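Local coordinates for protein ATP-dependent RNA helicase HrpB (Escherichia coli, PDB 6EUD) that hydrolyses ATP to ADP and phosphate as a DEAH/RHA-type helicase of bacteria that binds single-stranded RNA, at residues 710-713 with 717-720; 735-740 with 755-760; 644-649 with 704-709. All blocks are in the same frame, centred on the assembly; numbering follows the deposited sequence.

Interaction 1: 710-713 with 717-720; sequences YTVP and RIAI
With its CG anti to the backbone N (chi1 -176°), Tyr710 turns its ring away from 717-720 and leaves CB as the part that meets Ile720, whose CD1 lies 3.8 Å from Tyr710 CB. Ile718 puts CG1 beside its backbone N (chi1 -47°), and the same branch reaches obliquely across to Val712, just past the strand, Ile718 CG1 to Val712 CG1 at 3.9 Å. Tyr710 and Ile718, aromatic and beta-branched residues that suit extended backbone, share one face of the hairpin of strands 709-711 and 717-721, continued by Leu730 of the adjoining strand 729-733, which touches Tyr710, Ile718 and Ile720. They are an antiparallel hydrogen-bonded pair: Tyr710 N donates to Ile718 O at 2.7 Å in a nearly straight bond (169° at the hydrogen), and Ile718 N returns a bond to Tyr710 O at 2.8 Å. The next pair, Thr711 and Arg717, is non-hydrogen-bonded and turns to the other face, exposed to solvent. There the bent arginine chain brings Arg717 NE to Thr711 OG1 at 3.5 Å, a weak bond at the guanidinium edge. The main chain therefore supplies the firm polar link, the aliphatic face adds apolar contact, and the long threonine-arginine bond probably contributes little.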
# COMPACT_ATOMS: atom_id res chain seq x y z
N TYR A 710 1.97 -48.73 -8.18
CA TYR A 710 1.80 -49.41 -6.89
C TYR A 710 1.94 -50.93 -7.12
O TYR A 710 1.38 -51.47 -8.09
CB TYR A 710 0.45 -49.05 -6.26
CG TYR A 710 0.22 -49.63 -4.87
CD1 TYR A 710 0.69 -48.97 -3.74
CD2 TYR A 710 -0.47 -50.84 -4.70
CE1 TYR A 710 0.49 -49.50 -2.46
CE2 TYR A 710 -0.67 -51.39 -3.43
CZ TYR A 710 -0.19 -50.72 -2.31
OH TYR A 710 -0.38 -51.25 -1.06
N THR A 711 2.71 -51.62 -6.27
CA THR A 711 2.81 -53.08 -6.36
C THR A 711 1.71 -53.74 -5.52
O THR A 711 1.70 -53.60 -4.30
CB THR A 711 4.17 -53.63 -5.89
OG1 THR A 711 5.23 -52.96 -6.57
CG2 THR A 711 4.26 -55.14 -6.15
N VAL A 712 0.80 -54.45 -6.18
CA VAL A 712 -0.32 -55.11 -5.50
C VAL A 712 0.12 -56.50 -4.95
O VAL A 712 1.24 -56.94 -5.21
CB VAL A 712 -1.52 -55.25 -6.46
CG1 VAL A 712 -2.14 -53.90 -6.72
CG2 VAL A 712 -1.09 -55.90 -7.75
N PRO A 713 -0.75 -57.17 -4.16
CA PRO A 713 -0.33 -58.45 -3.58
C PRO A 713 0.19 -59.52 -4.56
O PRO A 713 1.04 -60.31 -4.15
CB PRO A 713 -1.60 -58.93 -2.90
CG PRO A 713 -2.23 -57.64 -2.41
CD PRO A 713 -1.96 -56.64 -3.51
N ARG A 717 2.59 -54.56 -11.05
CA ARG A 717 2.83 -53.13 -10.86
C ARG A 717 1.74 -52.34 -11.56
O ARG A 717 1.76 -52.23 -12.79
CB ARG A 717 4.21 -52.74 -11.36
CG ARG A 717 5.32 -53.68 -10.89
CD ARG A 717 6.61 -52.94 -10.69
NE ARG A 717 6.48 -51.95 -9.63
CZ ARG A 717 7.20 -50.84 -9.53
NH1 ARG A 717 8.12 -50.55 -10.44
NH2 ARG A 717 6.99 -50.01 -8.52
N ILE A 718 0.79 -51.79 -10.79
CA ILE A 718 -0.35 -51.07 -11.36
C ILE A 718 -0.13 -49.54 -11.27
O ILE A 718 0.27 -49.02 -10.22
CB ILE A 718 -1.68 -51.44 -10.66
CG1 ILE A 718 -1.83 -52.96 -10.51
CG2 ILE A 718 -2.86 -50.85 -11.41
CD1 ILE A 718 -1.72 -53.74 -11.81
N ALA A 719 -0.39 -48.85 -12.38
CA ALA A 719 -0.19 -47.41 -12.47
C ALA A 719 -1.17 -46.66 -11.57
O ALA A 719 -2.36 -46.94 -11.57
CB ALA A 719 -0.36 -46.94 -13.90
N ILE A 720 -0.65 -45.72 -10.80
CA ILE A 720 -1.49 -44.81 -10.05
C ILE A 720 -1.83 -43.60 -10.93
O ILE A 720 -0.95 -43.05 -11.60
CB ILE A 720 -0.80 -44.37 -8.76
CG1 ILE A 720 -0.57 -45.59 -7.84
CG2 ILE A 720 -1.59 -43.28 -8.08
CD1 ILE A 720 0.07 -45.23 -6.50

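Interaction 2: 735-740 with 755-760; sequences QEMFGE and LELLSP
Apolar contact joins Met737 to two leucines of strand 751-758. Met737 CG meets Leu757 CD2 at 4.1 Å, the two side chains crossing at about a right angle, while the methyl Met737 CE reaches Leu755 CD1 more loosely, at 4.4 Å. The bends at chi2 (-56°) and chi3 (-57°) fold the methionine back so that CG and CE serve different leucines, something its flexible, unbranched chain does easily. Val712, Val732 and Leu771 also touch it, so Met737 is buried among residues of strands 729-733 and 751-758 and of helix 771-776. The chain reverses here in a type II beta turn from Met737 to Glu740, with Gly739 at the position whose positive phi (103°) glycine accepts readily. Polar contact lies at the other end. One water accepts from Gln735 N at 3.0 Å and donates to both Gln735 OE1, at 2.7 Å, and Leu758 O, at 2.9 Å, bridging the short 3-10 turn to the end of the strand and helping to fix the amide oxygen. By contrast, a van der Waals contact sets Gln735 OE1 3.3 Å from Pro760 CG, and Trp795 touches the same proline.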
# COMPACT_ATOMS: atom_id res chain seq x y z
N GLN A 735 -9.41 -59.48 -8.20
CA GLN A 735 -8.74 -60.74 -7.87
C GLN A 735 -7.29 -60.51 -7.38
O GLN A 735 -6.77 -61.29 -6.57
CB GLN A 735 -8.77 -61.69 -9.09
CG GLN A 735 -7.93 -61.21 -10.26
CD GLN A 735 -8.58 -61.41 -11.61
OE1 GLN A 735 -9.79 -61.58 -11.72
NE2 GLN A 735 -7.77 -61.36 -12.66
N GLU A 736 -6.66 -59.44 -7.86
CA GLU A 736 -5.27 -59.17 -7.53
C GLU A 736 -5.11 -58.56 -6.14
O GLU A 736 -4.01 -58.53 -5.59
CB GLU A 736 -4.64 -58.24 -8.58
CG GLU A 736 -4.48 -58.86 -9.96
CD GLU A 736 -3.26 -58.33 -10.72
OE1 GLU A 736 -3.35 -57.27 -11.39
OE2 GLU A 736 -2.20 -58.98 -10.63
N MET A 737 -6.20 -58.06 -5.57
CA MET A 737 -6.13 -57.44 -4.24
C MET A 737 -6.38 -58.44 -3.11
O MET A 737 -6.45 -58.05 -1.94
CB MET A 737 -7.14 -56.30 -4.16
CG MET A 737 -6.85 -55.16 -5.11
SD MET A 737 -5.20 -54.52 -4.86
CE MET A 737 -5.26 -54.06 -3.10
N PHE A 738 -6.52 -59.72 -3.44
CA PHE A 738 -6.72 -60.73 -2.41
C PHE A 738 -5.52 -60.85 -1.47
O PHE A 738 -4.37 -60.92 -1.92
CB PHE A 738 -7.00 -62.09 -3.04
CG PHE A 738 -8.32 -62.18 -3.72
CD1 PHE A 738 -9.32 -61.26 -3.44
CD2 PHE A 738 -8.57 -63.18 -4.64
CE1 PHE A 738 -10.55 -61.34 -4.08
CE2 PHE A 738 -9.79 -63.25 -5.28
CZ PHE A 738 -10.78 -62.34 -4.99
N GLY A 739 -5.79 -60.89 -0.18
CA GLY A 739 -4.73 -61.01 0.80
C GLY A 739 -4.42 -59.69 1.48
O GLY A 739 -3.74 -59.66 2.52
N GLU A 740 -4.92 -58.60 0.90
CA GLU A 740 -4.75 -57.27 1.45
C GLU A 740 -5.96 -56.89 2.30
O GLU A 740 -7.08 -56.80 1.81
CB GLU A 740 -4.52 -56.25 0.33
CG GLU A 740 -4.32 -54.83 0.81
CD GLU A 740 -3.17 -54.70 1.79
OE1 GLU A 740 -3.39 -54.91 3.01
OE2 GLU A 740 -2.04 -54.38 1.35
N LEU A 755 -9.58 -47.24 -5.15
CA LEU A 755 -9.44 -48.48 -5.91
C LEU A 755 -10.59 -48.63 -6.88
O LEU A 755 -11.76 -48.64 -6.50
CB LEU A 755 -9.42 -49.70 -4.98
CG LEU A 755 -8.37 -49.77 -3.88
CD1 LEU A 755 -8.47 -51.12 -3.15
CD2 LEU A 755 -7.00 -49.57 -4.50
N GLU A 756 -10.25 -48.73 -8.15
CA GLU A 756 -11.26 -49.05 -9.14
C GLU A 756 -11.17 -50.54 -9.41
O GLU A 756 -10.40 -51.01 -10.24
CB GLU A 756 -11.06 -48.19 -10.37
CG GLU A 756 -11.29 -46.69 -10.05
CD GLU A 756 -10.78 -45.74 -11.14
OE1 GLU A 756 -9.69 -45.99 -11.70
OE2 GLU A 756 -11.47 -44.75 -11.44
N LEU A 757 -11.97 -51.29 -8.65
CA LEU A 757 -11.92 -52.74 -8.65
C LEU A 757 -12.62 -53.31 -9.87
O LEU A 757 -13.80 -53.04 -10.10
CB LEU A 757 -12.53 -53.29 -7.37
CG LEU A 757 -11.74 -52.89 -6.12
CD1 LEU A 757 -12.34 -53.46 -4.84
CD2 LEU A 757 -10.30 -53.35 -6.29
N LEU A 758 -11.89 -54.11 -10.63
CA LEU A 758 -12.36 -54.57 -11.92
C LEU A 758 -12.54 -56.08 -11.92
O LEU A 758 -12.01 -56.78 -11.06
CB LEU A 758 -11.37 -54.16 -13.02
CG LEU A 758 -10.88 -52.70 -12.97
CD1 LEU A 758 -9.64 -52.54 -13.84
CD2 LEU A 758 -11.94 -51.70 -13.41
N SER A 759 -13.32 -56.56 -12.88
CA SER A 759 -13.46 -57.99 -13.16
C SER A 759 -12.29 -58.51 -14.02
O SER A 759 -11.50 -57.72 -14.52
CB SER A 759 -14.79 -58.21 -13.86
OG SER A 759 -14.71 -57.76 -15.20
N PRO A 760 -12.19 -59.85 -14.22
CA PRO A 760 -11.19 -60.39 -15.15
C PRO A 760 -11.19 -59.75 -16.51
O PRO A 760 -10.15 -59.71 -17.16
CB PRO A 760 -11.62 -61.85 -15.28
CG PRO A 760 -12.18 -62.17 -13.95
CD PRO A 760 -12.90 -60.93 -13.52
O HOH W 1 -11.19 -59.54 -10.59

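Interaction 3: 644-649 with 704-709; sequences AKWLPE and SELPAH
Leu647 CD1 is the atom on which most of this contact turns: it lies 3.5 Å from Glu705 CB and 3.7 Å from Leu706 CD1. Toward Glu705 the leucine runs at about a right angle, its methyl meeting the aliphatic base of the acidic side chain; Glu705 CG lies 3.9 Å from Leu647 CD1. Against Leu706 the two leucines slide past each other in opposite directions. The other methyl of Leu706, CD2, approaches the six-membered ring of Trp646 obliquely and sits 4.0 Å from its CZ3. Leu706 thus spreads its two branches over two consecutive residues, and its CG stands beside its own backbone N (chi1 -74°), which sends the fork toward them. No hydrogen bond spans the two segments, and the contact is one of methyl groups, methylenes and an indole.

Beyond this shell, hydrogen bonds fix the main chain at Trp646 and Leu706 and the carboxylate of Glu705. Glu705 uses its methylenes here and sends OE1 to the backbone N of Gln748, so a residue with both apolar methylenes and a carboxylate end fits the edge of the contact. Arg750 bonds to Trp646 O, while Arg639 bonds to Leu706 O, linking helix 631-646 directly to the end of helix 696-705. Pro728 and Ile746 lie against the indole, and Cys642 and Ala643 pack on Leu706.

Both leucines are the first residues to leave helical angles, Leu647 after helix 631-646 and Leu706 after helix 696-705, and each is followed by a proline. The arrangement is a meeting of two helix C-termini, whose exit leucines pack together where the helical region borders the sheet of the C-terminal domain.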
# COMPACT_ATOMS: atom_id res chain seq x y z
N ALA A 644 2.76 -31.24 -2.84
CA ALA A 644 2.73 -29.96 -2.12
C ALA A 644 1.49 -29.89 -1.22
O ALA A 644 1.52 -29.20 -0.20
CB ALA A 644 2.77 -28.79 -3.09
N LYS A 645 0.42 -30.60 -1.59
CA LYS A 645 -0.76 -30.68 -0.74
C LYS A 645 -0.59 -31.70 0.39
O LYS A 645 -0.90 -31.42 1.53
CB LYS A 645 -2.00 -31.06 -1.55
CG LYS A 645 -2.43 -30.04 -2.54
CD LYS A 645 -3.77 -30.42 -3.16
CE LYS A 645 -3.75 -31.81 -3.78
NZ LYS A 645 -5.08 -32.12 -4.38
N TRP A 646 -0.10 -32.89 0.05
CA TRP A 646 -0.14 -34.01 0.98
C TRP A 646 1.14 -34.11 1.82
O TRP A 646 1.11 -34.65 2.92
CB TRP A 646 -0.35 -35.33 0.23
CG TRP A 646 -1.54 -35.32 -0.66
CD1 TRP A 646 -2.67 -34.55 -0.51
CD2 TRP A 646 -1.72 -36.10 -1.85
NE1 TRP A 646 -3.54 -34.82 -1.54
CE2 TRP A 646 -2.99 -35.76 -2.37
CE3 TRP A 646 -0.95 -37.04 -2.51
CZ2 TRP A 646 -3.49 -36.34 -3.53
CZ3 TRP A 646 -1.45 -37.62 -3.68
CH2 TRP A 646 -2.70 -37.26 -4.17
N LEU A 647 2.25 -33.60 1.28
CA LEU A 647 3.53 -33.58 1.98
C LEU A 647 4.08 -32.15 2.05
O LEU A 647 5.18 -31.87 1.56
CB LEU A 647 4.54 -34.51 1.30
CG LEU A 647 4.12 -35.99 1.16
CD1 LEU A 647 5.18 -36.84 0.47
CD2 LEU A 647 3.79 -36.59 2.50
N PRO A 648 3.32 -31.23 2.68
CA PRO A 648 3.67 -29.80 2.64
C PRO A 648 4.85 -29.46 3.55
O PRO A 648 5.33 -28.34 3.51
CB PRO A 648 2.40 -29.12 3.15
CG PRO A 648 1.89 -30.13 4.21
CD PRO A 648 2.17 -31.49 3.58
N GLU A 649 5.31 -30.40 4.38
CA GLU A 649 6.48 -30.09 5.20
C GLU A 649 7.76 -30.02 4.35
O GLU A 649 8.80 -29.59 4.84
CB GLU A 649 6.66 -31.10 6.34
CG GLU A 649 6.87 -32.51 5.90
CD GLU A 649 5.57 -33.31 5.83
OE1 GLU A 649 5.53 -34.42 6.40
OE2 GLU A 649 4.61 -32.84 5.19
N SER A 704 9.10 -42.52 -4.00
CA SER A 704 8.66 -43.43 -2.95
C SER A 704 7.29 -43.07 -2.35
O SER A 704 6.47 -43.95 -2.08
CB SER A 704 9.71 -43.46 -1.83
OG SER A 704 9.19 -44.20 -0.74
N GLU A 705 7.05 -41.77 -2.13
CA GLU A 705 5.84 -41.34 -1.44
C GLU A 705 4.67 -41.10 -2.39
O GLU A 705 3.52 -41.26 -2.00
CB GLU A 705 6.11 -40.08 -0.63
CG GLU A 705 7.08 -40.29 0.51
CD GLU A 705 6.74 -41.52 1.36
OE1 GLU A 705 5.54 -41.76 1.61
OE2 GLU A 705 7.67 -42.24 1.77
N LEU A 706 4.98 -40.72 -3.63
CA LEU A 706 3.96 -40.59 -4.67
C LEU A 706 4.41 -41.36 -5.90
O LEU A 706 4.69 -40.77 -6.94
CB LEU A 706 3.69 -39.13 -5.03
CG LEU A 706 2.90 -38.26 -4.05
CD1 LEU A 706 3.76 -37.81 -2.85
CD2 LEU A 706 2.33 -37.04 -4.77
N PRO A 707 4.48 -42.69 -5.77
CA PRO A 707 5.05 -43.56 -6.80
C PRO A 707 4.19 -43.59 -8.07
O PRO A 707 2.96 -43.45 -7.97
CB PRO A 707 5.05 -44.94 -6.13
CG PRO A 707 3.85 -44.88 -5.20
CD PRO A 707 3.83 -43.46 -4.68
N ALA A 708 4.83 -43.80 -9.22
CA ALA A 708 4.10 -43.86 -10.48
C ALA A 708 3.29 -45.14 -10.56
O ALA A 708 2.22 -45.15 -11.17
CB ALA A 708 5.05 -43.76 -11.69
N HIS A 709 3.82 -46.20 -9.95
CA HIS A 709 3.15 -47.50 -9.90
C HIS A 709 3.05 -48.00 -8.47
O HIS A 709 3.93 -47.73 -7.66
CB HIS A 709 3.89 -48.54 -10.73
CG HIS A 709 3.86 -48.28 -12.20
ND1 HIS A 709 4.74 -47.42 -12.82
CD2 HIS A 709 3.05 -48.76 -13.17
CE1 HIS A 709 4.47 -47.38 -14.11
NE2 HIS A 709 3.45 -48.18 -14.35

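Interactions 1 and 2 both reach the same sheet and touch directly: Val712 packs on Met737, and Pro713 lies against the turn of 735-740. Interaction 3 stands apart from interaction 2, with nearest atoms about 11 Å away, but leads into interaction 1 along the chain, and Ala708 probably bonds through its backbone O to Ile720 N. Interaction 2 is the most buried, and adds a bridging water to its methionine-leucine contacts. Interaction 1, partly buried, has direct backbone bonds between strands, with an exposed polar pair on one face. Interaction 3, also partly buried, joins helix ends and relies on apolar contact alone across its segments.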